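Local coordinates for oxidoreductase, short chain dehydrogenase/reductase family protein (Bifidobacterium adolescentis L2-32, PDB 6OW4), which acts as an NADH-dependent 20beta-hydroxysteroid dehydrogenase of the short-chain dehydrogenase/reductase family, at residues F45-A50 with Y157-I162; A66-V71 with V122-L127; T113-Q118 with H164-E169. One frame throughout, in Å; residues are numbered along the deposited sequence.

Interaction 1 of 3, residues F45-A50 with Y157-I162; sequences FVTGAA and YRTGRI. With NAD (nicotinamide-adenine-dinucleotide), chain N.
Strand 42-47 faces helix 142-170 here, with the CA atoms of T47 and T159 8.2 Å apart. Both threonines direct their CB toward the other segment. Their methyl groups meet tip to tip, T47 CG2 lying only 3.3 Å from T159 CG2, which is tighter than a usual van der Waals contact. The same T159 methyl also serves F45: T159 CG2 is 3.6 Å from F45 CE2, at the ring edge and near its plane. The backbone takes part as well, since T159 O sits in the ring plane 3.6 Å from F45 CZ. On T159, CG2 lies roughly anti to the backbone N, with OG1 twisted off a staggered position (chi1 -34°). This turn sends the methyl to the strand, while the hydroxyl is hydrogen-bonded to G155 O within the helix. T47 divides its branches in the same way. Its methyl goes to the helix, and OG1 is hydrogen-bonded to A129 N, with a weaker bond to N128 N.

Beyond T47 the chain enters the glycine-rich turn of the Rossmann fold, with the TGxxxGxG pattern of classical short-chain dehydrogenases. G48 has positive phi (57°), and its CA is 3.5 Å from O4B of NAD. A CB on G48 would probably collide with that ribose oxygen. The other side of the helix meets the second subunit, where R158 and R161 form salt bridges with E142 of that chain.

The contact is mostly apolar, with no polar side-chain atom used across it. Each threonine spends its hydroxyl on backbone groups and its methyl on the other. T47 thus links the packing between strand and helix 142-170 to the loop at N128, whose carbonyl O binds NAD.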
loop_
_atom_site.group_PDB
_atom_site.type_symbol
_atom_site.label_atom_id
_atom_site.label_comp_id
_atom_site.label_asym_id
_atom_site.label_seq_id
_atom_site.Cartn_x
_atom_site.Cartn_y
_atom_site.Cartn_z
ATOM N N PHE F 45 -15.720 3.928 -25.435
ATOM C CA PHE F 45 -17.003 4.244 -24.758
ATOM C C PHE F 45 -16.748 4.649 -23.303
ATOM O O PHE F 45 -15.686 4.317 -22.739
ATOM C CB PHE F 45 -17.973 3.065 -24.875
ATOM C CG PHE F 45 -17.592 1.826 -24.105
ATOM C CD1 PHE F 45 -16.822 0.832 -24.690
ATOM C CD2 PHE F 45 -18.030 1.642 -22.803
ATOM C CE1 PHE F 45 -16.486 -0.312 -23.982
ATOM C CE2 PHE F 45 -17.694 0.497 -22.098
ATOM C CZ PHE F 45 -16.922 -0.478 -22.688
ATOM N N VAL F 46 -17.717 5.367 -22.733
ATOM C CA VAL F 46 -17.714 5.876 -21.332
ATOM C C VAL F 46 -19.045 5.477 -20.689
ATOM O O VAL F 46 -20.095 5.842 -21.250
ATOM C CB VAL F 46 -17.511 7.404 -21.293
ATOM C CG1 VAL F 46 -17.608 7.947 -19.876
ATOM C CG2 VAL F 46 -16.198 7.820 -21.944
ATOM N N THR F 47 -18.996 4.754 -19.567
ATOM C CA THR F 47 -20.190 4.313 -18.796
ATOM C C THR F 47 -20.484 5.372 -17.731
ATOM O O THR F 47 -19.546 6.100 -17.361
ATOM C CB THR F 47 -19.994 2.918 -18.191
ATOM O OG1 THR F 47 -19.156 3.031 -17.041
ATOM C CG2 THR F 47 -19.395 1.934 -19.172
ATOM N N GLY F 48 -21.736 5.456 -17.276
ATOM C CA GLY F 48 -22.217 6.529 -16.385
ATOM C C GLY F 48 -22.002 7.898 -17.010
ATOM O O GLY F 48 -21.697 8.845 -16.258
ATOM N N ALA F 49 -22.172 8.000 -18.334
ATOM C CA ALA F 49 -21.809 9.173 -19.166
ATOM C C ALA F 49 -22.909 10.244 -19.131
ATOM O O ALA F 49 -22.774 11.238 -19.873
ATOM C CB ALA F 49 -21.522 8.732 -20.580
ATOM N N ALA F 50 -23.957 10.054 -18.322
ATOM C CA ALA F 50 -24.978 11.082 -18.009
ATOM C C ALA F 50 -24.504 11.914 -16.812
ATOM O O ALA F 50 -24.789 13.126 -16.790
ATOM C CB ALA F 50 -26.317 10.437 -17.743
ATOM N N TYR F 157 -17.257 -5.255 -14.065
ATOM C CA TYR F 157 -16.623 -6.498 -14.581
ATOM C C TYR F 157 -17.134 -6.792 -15.996
ATOM O O TYR F 157 -16.306 -6.919 -16.915
ATOM C CB TYR F 157 -16.891 -7.683 -13.648
ATOM C CG TYR F 157 -16.997 -9.015 -14.348
ATOM C CD1 TYR F 157 -15.875 -9.648 -14.861
ATOM C CD2 TYR F 157 -18.225 -9.636 -14.514
ATOM C CE1 TYR F 157 -15.968 -10.866 -15.515
ATOM C CE2 TYR F 157 -18.336 -10.853 -15.166
ATOM C CZ TYR F 157 -17.203 -11.472 -15.665
ATOM O OH TYR F 157 -17.317 -12.671 -16.309
ATOM N N ARG F 158 -18.457 -6.899 -16.150
ATOM C CA ARG F 158 -19.150 -7.203 -17.434
ATOM C C ARG F 158 -18.756 -6.177 -18.499
ATOM O O ARG F 158 -18.357 -6.592 -19.604
ATOM C CB ARG F 158 -20.670 -7.188 -17.249
ATOM C CG ARG F 158 -21.276 -8.570 -17.076
ATOM C CD ARG F 158 -22.789 -8.527 -17.067
ATOM N NE ARG F 158 -23.310 -7.987 -15.819
ATOM C CZ ARG F 158 -23.389 -8.654 -14.669
ATOM N NH1 ARG F 158 -22.976 -9.909 -14.580
ATOM N NH2 ARG F 158 -23.885 -8.056 -13.600
ATOM N N THR F 159 -18.885 -4.890 -18.170
ATOM C CA THR F 159 -18.609 -3.746 -19.076
ATOM C C THR F 159 -17.114 -3.722 -19.416
ATOM O O THR F 159 -16.780 -3.446 -20.584
ATOM C CB THR F 159 -19.069 -2.422 -18.452
ATOM O OG1 THR F 159 -20.235 -2.644 -17.660
ATOM C CG2 THR F 159 -19.379 -1.378 -19.500
ATOM N N GLY F 160 -16.256 -3.989 -18.426
ATOM C CA GLY F 160 -14.801 -4.139 -18.610
ATOM C C GLY F 160 -14.471 -5.317 -19.512
ATOM O O GLY F 160 -13.547 -5.184 -20.332
ATOM N N ARG F 161 -15.209 -6.423 -19.379
ATOM C CA ARG F 161 -14.947 -7.696 -20.104
ATOM C C ARG F 161 -15.186 -7.499 -21.607
ATOM O O ARG F 161 -14.299 -7.880 -22.398
ATOM C CB ARG F 161 -15.814 -8.835 -19.556
ATOM C CG ARG F 161 -15.350 -10.222 -19.981
ATOM C CD ARG F 161 -16.378 -11.306 -19.714
ATOM N NE ARG F 161 -17.655 -10.999 -20.349
ATOM C CZ ARG F 161 -18.839 -10.947 -19.737
ATOM N NH1 ARG F 161 -18.952 -11.208 -18.444
ATOM N NH2 ARG F 161 -19.921 -10.645 -20.432
ATOM N N ILE F 162 -16.331 -6.921 -21.986
ATOM C CA ILE F 162 -16.720 -6.719 -23.415
ATOM C C ILE F 162 -15.713 -5.775 -24.084
ATOM O O ILE F 162 -15.478 -5.936 -25.295
ATOM C CB ILE F 162 -18.178 -6.227 -23.563
ATOM C CG1 ILE F 162 -18.413 -4.850 -22.933
ATOM C CG2 ILE F 162 -19.149 -7.266 -23.022
ATOM C CD1 ILE F 162 -19.650 -4.151 -23.448
HETATM P PA NAD N . -23.322 10.060 -10.796
HETATM O O1A NAD N . -24.267 9.355 -9.878
HETATM O O2A NAD N . -24.083 11.102 -11.627
HETATM O O5B NAD N . -22.607 9.043 -11.789
HETATM C C5B NAD N . -22.929 7.652 -11.766
HETATM C C4B NAD N . -23.541 7.284 -13.148
HETATM O O4B NAD N . -23.540 5.723 -13.253
HETATM C C3B NAD N . -24.740 7.677 -13.270
HETATM O O3B NAD N . -24.946 8.440 -14.513
HETATM C C2B NAD N . -25.689 6.312 -13.311
HETATM O O2B NAD N . -26.842 6.528 -14.176
HETATM C C1B NAD N . -24.945 5.381 -13.760
HETATM N N9A NAD N . -25.393 4.068 -13.193
HETATM C C8A NAD N . -25.623 3.534 -11.971
HETATM N N7A NAD N . -26.041 2.254 -12.142
HETATM C C5A NAD N . -26.071 2.002 -13.466
HETATM C C6A NAD N . -26.425 0.847 -14.179
HETATM N N6A NAD N . -26.876 -0.463 -13.842
HETATM N N1A NAD N . -26.367 0.846 -15.532
HETATM C C2A NAD N . -25.964 1.971 -16.210
HETATM N N3A NAD N . -25.612 3.116 -15.505
HETATM C C4A NAD N . -25.670 3.120 -14.132
HETATM O O3 NAD N . -22.171 10.811 -9.890
HETATM P PN NAD N . -20.599 10.796 -10.247
HETATM O O1N NAD N . -19.880 11.665 -9.254
HETATM O O2N NAD N . -20.397 11.342 -11.661
HETATM O O5D NAD N . -20.048 9.304 -10.113
HETATM C C5D NAD N . -19.416 8.654 -11.205
HETATM C C4D NAD N . -18.486 7.535 -10.668
HETATM O O4D NAD N . -17.538 8.062 -9.942
HETATM C C3D NAD N . -19.246 6.584 -9.762
HETATM O O3D NAD N . -18.900 5.291 -10.051
HETATM C C2D NAD N . -18.786 6.971 -8.324
HETATM O O2D NAD N . -18.923 5.769 -7.456
HETATM C C1D NAD N . -17.564 7.349 -8.487
HETATM N N1N NAD N . -17.075 8.305 -7.488
HETATM C C2N NAD N . -17.569 9.602 -7.445
HETATM C C3N NAD N . -17.091 10.510 -6.486
HETATM C C7N NAD N . -17.638 11.957 -6.417
HETATM O O7N NAD N . -17.654 12.544 -5.352
HETATM N N7N NAD N . -18.119 12.617 -7.581
HETATM C C4N NAD N . -16.120 10.112 -5.587
HETATM C C5N NAD N . -15.621 8.820 -5.630
HETATM C C6N NAD N . -16.099 7.921 -6.593
#

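Interaction 2 of 3, residues A66-V71 with V122-L127; sequences ADVALV and VDFAFL
D67 O, on a residue whose backbone bonds to R42 and G44 of strand 42-47, also lies 3.7 Å from F124 CZ. The two segments belong to the parallel sheet of the Rossmann fold. They are not neighbours in it, because strand 42-47 runs between them. The axes of strands 66-71 and 124-127 come within 9.1 Å and diverge by 31°. F124 bridges this distance with its ring. CG sits between the backbone N and the carbonyl carbon (chi1 65°), and the ring reaches over the middle strand. That G44 has no side chain is consistent with this path.

A66 meets the far end of the ring. A66 CB is 3.8 Å from F124 CE2 and 4.0 Å from F124 CZ, in an oblique approach. Helix 52-63 covers the same face of the sheet, with L61 against F124 and A58 against V68. M39 touches both A66 and F124. On the opposite face helix 142-170 packs on V122 and A125.

Putting an alanine at F124 would probably open a gap between A66, L61 and M39 and leave the two strands without their direct side-chain link. The last ring contact is with V68, whose CG2 stands 4.3 Å from F124 CZ, at the ring edge and near its plane.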
loop_
_atom_site.group_PDB
_atom_site.type_symbol
_atom_site.label_atom_id
_atom_site.label_comp_id
_atom_site.label_asym_id
_atom_site.label_seq_id
_atom_site.Cartn_x
_atom_site.Cartn_y
_atom_site.Cartn_z
ATOM N N ALA F 66 -11.393 11.757 -30.326
ATOM C CA ALA F 66 -11.784 10.333 -30.199
ATOM C C ALA F 66 -13.297 10.177 -30.389
ATOM O O ALA F 66 -14.050 11.036 -29.893
ATOM C CB ALA F 66 -11.363 9.799 -28.852
ATOM N N ASP F 67 -13.716 9.108 -31.074
ATOM C CA ASP F 67 -15.136 8.672 -31.150
ATOM C C ASP F 67 -15.519 8.080 -29.790
ATOM O O ASP F 67 -14.814 7.158 -29.332
ATOM C CB ASP F 67 -15.356 7.672 -32.289
ATOM C CG ASP F 67 -14.990 8.207 -33.664
ATOM O OD1 ASP F 67 -14.929 9.445 -33.818
ATOM O OD2 ASP F 67 -14.767 7.381 -34.572
ATOM N N VAL F 68 -16.580 8.602 -29.164
ATOM C CA VAL F 68 -17.013 8.225 -27.785
ATOM C C VAL F 68 -18.492 7.820 -27.815
ATOM O O VAL F 68 -19.333 8.664 -28.177
ATOM C CB VAL F 68 -16.766 9.367 -26.778
ATOM C CG1 VAL F 68 -16.838 8.868 -25.342
ATOM C CG2 VAL F 68 -15.444 10.075 -27.027
ATOM N N ALA F 69 -18.790 6.571 -27.445
ATOM C CA ALA F 69 -20.157 6.080 -27.164
ATOM C C ALA F 69 -20.508 6.435 -25.716
ATOM O O ALA F 69 -19.786 5.976 -24.812
ATOM C CB ALA F 69 -20.243 4.595 -27.409
ATOM N N LEU F 70 -21.551 7.246 -25.515
ATOM C CA LEU F 70 -22.027 7.688 -24.176
ATOM C C LEU F 70 -23.015 6.644 -23.644
ATOM O O LEU F 70 -24.141 6.569 -24.173
ATOM C CB LEU F 70 -22.672 9.074 -24.291
ATOM C CG LEU F 70 -21.830 10.148 -24.980
ATOM C CD1 LEU F 70 -22.546 11.489 -24.956
ATOM C CD2 LEU F 70 -20.454 10.269 -24.342
ATOM N N VAL F 71 -22.591 5.864 -22.646
ATOM C CA VAL F 71 -23.348 4.701 -22.098
ATOM C C VAL F 71 -23.891 5.069 -20.713
ATOM O O VAL F 71 -23.099 5.520 -19.864
ATOM C CB VAL F 71 -22.466 3.438 -22.051
ATOM C CG1 VAL F 71 -23.220 2.238 -21.497
ATOM C CG2 VAL F 71 -21.873 3.116 -23.416
ATOM N N VAL F 122 -13.169 -0.596 -30.261
ATOM C CA VAL F 122 -12.932 -0.032 -28.899
ATOM C C VAL F 122 -11.421 -0.036 -28.635
ATOM O O VAL F 122 -10.860 -1.132 -28.435
ATOM C CB VAL F 122 -13.717 -0.821 -27.831
ATOM C CG1 VAL F 122 -13.300 -0.458 -26.413
ATOM C CG2 VAL F 122 -15.218 -0.640 -27.999
ATOM N N ASP F 123 -10.799 1.149 -28.667
ATOM C CA ASP F 123 -9.371 1.392 -28.322
ATOM C C ASP F 123 -9.257 1.692 -26.823
ATOM O O ASP F 123 -8.213 1.360 -26.238
ATOM C CB ASP F 123 -8.784 2.556 -29.123
ATOM C CG ASP F 123 -8.742 2.323 -30.623
ATOM O OD1 ASP F 123 -7.905 1.512 -31.068
ATOM O OD2 ASP F 123 -9.548 2.954 -31.335
ATOM N N PHE F 124 -10.278 2.319 -26.234
ATOM C CA PHE F 124 -10.329 2.674 -24.793
ATOM C C PHE F 124 -11.739 2.441 -24.243
ATOM O O PHE F 124 -12.707 2.444 -25.024
ATOM C CB PHE F 124 -9.911 4.131 -24.585
ATOM C CG PHE F 124 -10.847 5.133 -25.212
ATOM C CD1 PHE F 124 -11.929 5.635 -24.502
ATOM C CD2 PHE F 124 -10.657 5.561 -26.516
ATOM C CE1 PHE F 124 -12.794 6.549 -25.084
ATOM C CE2 PHE F 124 -11.521 6.479 -27.094
ATOM C CZ PHE F 124 -12.588 6.971 -26.377
ATOM N N ALA F 125 -11.840 2.258 -22.927
ATOM C CA ALA F 125 -13.110 2.126 -22.179
ATOM C C ALA F 125 -12.951 2.796 -20.812
ATOM O O ALA F 125 -12.018 2.421 -20.077
ATOM C CB ALA F 125 -13.488 0.672 -22.049
ATOM N N PHE F 126 -13.809 3.772 -20.510
ATOM C CA PHE F 126 -13.907 4.423 -19.179
ATOM C C PHE F 126 -15.118 3.837 -18.449
ATOM O O PHE F 126 -16.257 4.285 -18.688
ATOM C CB PHE F 126 -13.967 5.947 -19.315
ATOM C CG PHE F 126 -13.977 6.694 -18.005
ATOM C CD1 PHE F 126 -13.249 6.240 -16.914
ATOM C CD2 PHE F 126 -14.703 7.867 -17.865
ATOM C CE1 PHE F 126 -13.262 6.933 -15.713
ATOM C CE2 PHE F 126 -14.712 8.560 -16.664
ATOM C CZ PHE F 126 -13.993 8.091 -15.591
ATOM N N LEU F 127 -14.861 2.851 -17.588
ATOM C CA LEU F 127 -15.891 2.038 -16.891
ATOM C C LEU F 127 -16.227 2.736 -15.568
ATOM O O LEU F 127 -15.741 2.296 -14.507
ATOM C CB LEU F 127 -15.337 0.622 -16.713
ATOM C CG LEU F 127 -14.755 0.015 -17.991
ATOM C CD1 LEU F 127 -13.688 -1.017 -17.679
ATOM C CD2 LEU F 127 -15.850 -0.582 -18.857
#

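Interaction 3 of 3, residues T113-Q118 with H164-E169; sequences TQLVEQ and HEIMRE
V116 and I166 carry the apolar part of this contact, which joins helices 105-119 and 142-170 on one face of the Rossmann sheet. Their CA atoms are 7.5 Å apart, the nearest pair of the two segments. The two side chains lie flank to flank and point opposite ways. V116 CG2 packs alongside the outer part of the isoleucine, 3.8 Å from I166 CG1 and 4.0 Å from I166 CD1. On I166, CG1 is anti to the carbonyl carbon (chi1 -71°), which carries CD1 across to the other helix. There L115 CB lies 4.3 Å from I166 CD1. L115 is buried and also touches L98 of strand 96-99, whereas V116 is partly exposed. I166 packs further on T121 and V122, at the turn into strand 124-127.

The charged link between the helices lies beside this patch. E169 OE1 forms a salt bridge with K112 NZ, one turn before V116 on helix 105-119.

Other side-chain bonds run within a helix. On the side of 113-118 turned from the other helix, Q118 NE2 donates to Q114 OE1 at 2.7 Å. R168 also reaches outward, where NH2 forms a salt bridge with D139 of the second subunit. Within its own helix, R168 NE bonds back to H164 O at 3.1 Å, nearly straight at 161°, coming from above the carbonyl plane.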
loop_
_atom_site.group_PDB
_atom_site.type_symbol
_atom_site.label_atom_id
_atom_site.label_comp_id
_atom_site.label_asym_id
_atom_site.label_seq_id
_atom_site.Cartn_x
_atom_site.Cartn_y
_atom_site.Cartn_z
ATOM N N THR F 113 -22.371 -5.635 -29.247
ATOM C CA THR F 113 -22.764 -5.716 -30.680
ATOM C C THR F 113 -22.791 -4.309 -31.289
ATOM O O THR F 113 -22.217 -4.136 -32.383
ATOM C CB THR F 113 -24.113 -6.428 -30.842
ATOM O OG1 THR F 113 -23.944 -7.753 -30.337
ATOM C CG2 THR F 113 -24.603 -6.481 -32.273
ATOM N N GLN F 114 -23.423 -3.349 -30.605
ATOM C CA GLN F 114 -23.682 -1.981 -31.138
ATOM C C GLN F 114 -22.395 -1.146 -31.106
ATOM O O GLN F 114 -22.200 -0.346 -32.043
ATOM C CB GLN F 114 -24.820 -1.312 -30.366
ATOM C CG GLN F 114 -26.184 -1.921 -30.662
ATOM C CD GLN F 114 -26.392 -2.124 -32.142
ATOM O OE1 GLN F 114 -26.324 -1.184 -32.930
ATOM N NE2 GLN F 114 -26.627 -3.366 -32.534
ATOM N N LEU F 115 -21.559 -1.321 -30.077
ATOM C CA LEU F 115 -20.227 -0.665 -29.975
ATOM C C LEU F 115 -19.404 -1.000 -31.225
ATOM O O LEU F 115 -18.858 -0.064 -31.833
ATOM C CB LEU F 115 -19.514 -1.131 -28.701
ATOM C CG LEU F 115 -19.956 -0.449 -27.407
ATOM C CD1 LEU F 115 -19.371 -1.156 -26.196
ATOM C CD2 LEU F 115 -19.570 1.023 -27.401
ATOM N N VAL F 116 -19.342 -2.280 -31.602
ATOM C CA VAL F 116 -18.558 -2.777 -32.773
ATOM C C VAL F 116 -19.180 -2.226 -34.064
ATOM O O VAL F 116 -18.417 -1.724 -34.913
ATOM C CB VAL F 116 -18.481 -4.318 -32.791
ATOM C CG1 VAL F 116 -17.829 -4.845 -34.062
ATOM C CG2 VAL F 116 -17.758 -4.863 -31.568
ATOM N N GLU F 117 -20.509 -2.309 -34.200
ATOM C CA GLU F 117 -21.249 -1.989 -35.454
ATOM C C GLU F 117 -21.319 -0.471 -35.668
ATOM O O GLU F 117 -20.891 -0.012 -36.745
ATOM C CB GLU F 117 -22.657 -2.587 -35.427
ATOM C CG GLU F 117 -22.691 -4.073 -35.736
ATOM C CD GLU F 117 -24.087 -4.663 -35.850
ATOM O OE1 GLU F 117 -25.054 -3.986 -35.439
ATOM O OE2 GLU F 117 -24.205 -5.799 -36.351
ATOM N N GLN F 118 -21.856 0.271 -34.695
ATOM C CA GLN F 118 -22.161 1.723 -34.829
ATOM C C GLN F 118 -20.866 2.545 -34.783
ATOM O O GLN F 118 -20.781 3.538 -35.532
ATOM C CB GLN F 118 -23.145 2.180 -33.748
ATOM C CG GLN F 118 -24.524 1.541 -33.874
ATOM C CD GLN F 118 -25.565 2.158 -32.970
ATOM O OE1 GLN F 118 -25.394 3.256 -32.444
ATOM N NE2 GLN F 118 -26.670 1.453 -32.791
ATOM N N HIS F 164 -12.254 -5.404 -23.448
ATOM C CA HIS F 164 -10.995 -6.134 -23.767
ATOM C C HIS F 164 -11.300 -7.363 -24.633
ATOM O O HIS F 164 -10.361 -7.861 -25.285
ATOM C CB HIS F 164 -10.190 -6.446 -22.493
ATOM C CG HIS F 164 -10.780 -7.478 -21.591
ATOM N ND1 HIS F 164 -10.863 -8.810 -21.944
ATOM C CD2 HIS F 164 -11.264 -7.390 -20.333
ATOM C CE1 HIS F 164 -11.398 -9.493 -20.953
ATOM N NE2 HIS F 164 -11.652 -8.645 -19.952
ATOM N N GLU F 165 -12.557 -7.823 -24.655
ATOM C CA GLU F 165 -13.041 -8.876 -25.592
ATOM C C GLU F 165 -12.955 -8.345 -27.029
ATOM O O GLU F 165 -12.358 -9.038 -27.876
ATOM C CB GLU F 165 -14.469 -9.308 -25.251
ATOM C CG GLU F 165 -14.537 -10.435 -24.233
ATOM C CD GLU F 165 -15.935 -10.802 -23.762
ATOM O OE1 GLU F 165 -16.904 -10.164 -24.218
ATOM O OE2 GLU F 165 -16.052 -11.729 -22.936
ATOM N N ILE F 166 -13.528 -7.164 -27.281
ATOM C CA ILE F 166 -13.542 -6.484 -28.613
ATOM C C ILE F 166 -12.097 -6.292 -29.090
ATOM O O ILE F 166 -11.817 -6.605 -30.263
ATOM C CB ILE F 166 -14.306 -5.145 -28.545
ATOM C CG1 ILE F 166 -15.813 -5.362 -28.376
ATOM C CG2 ILE F 166 -14.005 -4.280 -29.762
ATOM C CD1 ILE F 166 -16.553 -4.171 -27.804
ATOM N N MET F 167 -11.226 -5.793 -28.205
ATOM C CA MET F 167 -9.815 -5.432 -28.506
ATOM C C MET F 167 -9.073 -6.650 -29.062
ATOM O O MET F 167 -8.473 -6.529 -30.148
ATOM C CB MET F 167 -9.102 -4.933 -27.246
ATOM C CG MET F 167 -9.538 -3.545 -26.825
ATOM S SD MET F 167 -8.964 -3.117 -25.166
ATOM C CE MET F 167 -9.778 -1.538 -24.931
ATOM N N ARG F 168 -9.113 -7.773 -28.340
ATOM C CA ARG F 168 -8.423 -9.035 -28.722
ATOM C C ARG F 168 -9.065 -9.603 -29.992
ATOM O O ARG F 168 -8.313 -10.014 -30.899
ATOM C CB ARG F 168 -8.476 -10.035 -27.565
ATOM C CG ARG F 168 -7.659 -9.612 -26.354
ATOM C CD ARG F 168 -7.752 -10.635 -25.242
ATOM N NE ARG F 168 -9.070 -10.643 -24.627
ATOM C CZ ARG F 168 -9.533 -11.604 -23.833
ATOM N NH1 ARG F 168 -8.786 -12.660 -23.550
ATOM N NH2 ARG F 168 -10.749 -11.507 -23.325
ATOM N N GLU F 169 -10.401 -9.605 -30.057
ATOM C CA GLU F 169 -11.193 -10.094 -31.220
ATOM C C GLU F 169 -10.852 -9.268 -32.466
ATOM O O GLU F 169 -10.860 -9.850 -33.569
ATOM C CB GLU F 169 -12.691 -10.038 -30.915
ATOM C CG GLU F 169 -13.159 -11.164 -30.010
ATOM C CD GLU F 169 -14.545 -10.981 -29.415
ATOM O OE1 GLU F 169 -15.284 -10.103 -29.901
ATOM O OE2 GLU F 169 -14.880 -11.714 -28.463
#

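All three contacts belong to one Rossmann domain. Interactions 1 and 2 lie in its core and share the sheet: V46 O is 2.9 Å from V71 N, and T47 N is 2.9 Å from F126 O, both probable hydrogen bonds. Interaction 2 joins strand to strand on one face, by a single ring. Interactions 1 and 3 are on the other face, where both use helix 142-170. They meet through L115, whose CD1 is 3.6 Å from F45 CD1. Interaction 3 lies farther from the centre, and a salt bridge flanks its aliphatic packing. Interaction 1 alone reaches NAD. Interactions 1 and 3 also touch the second subunit, but interaction 2 touches no other chain.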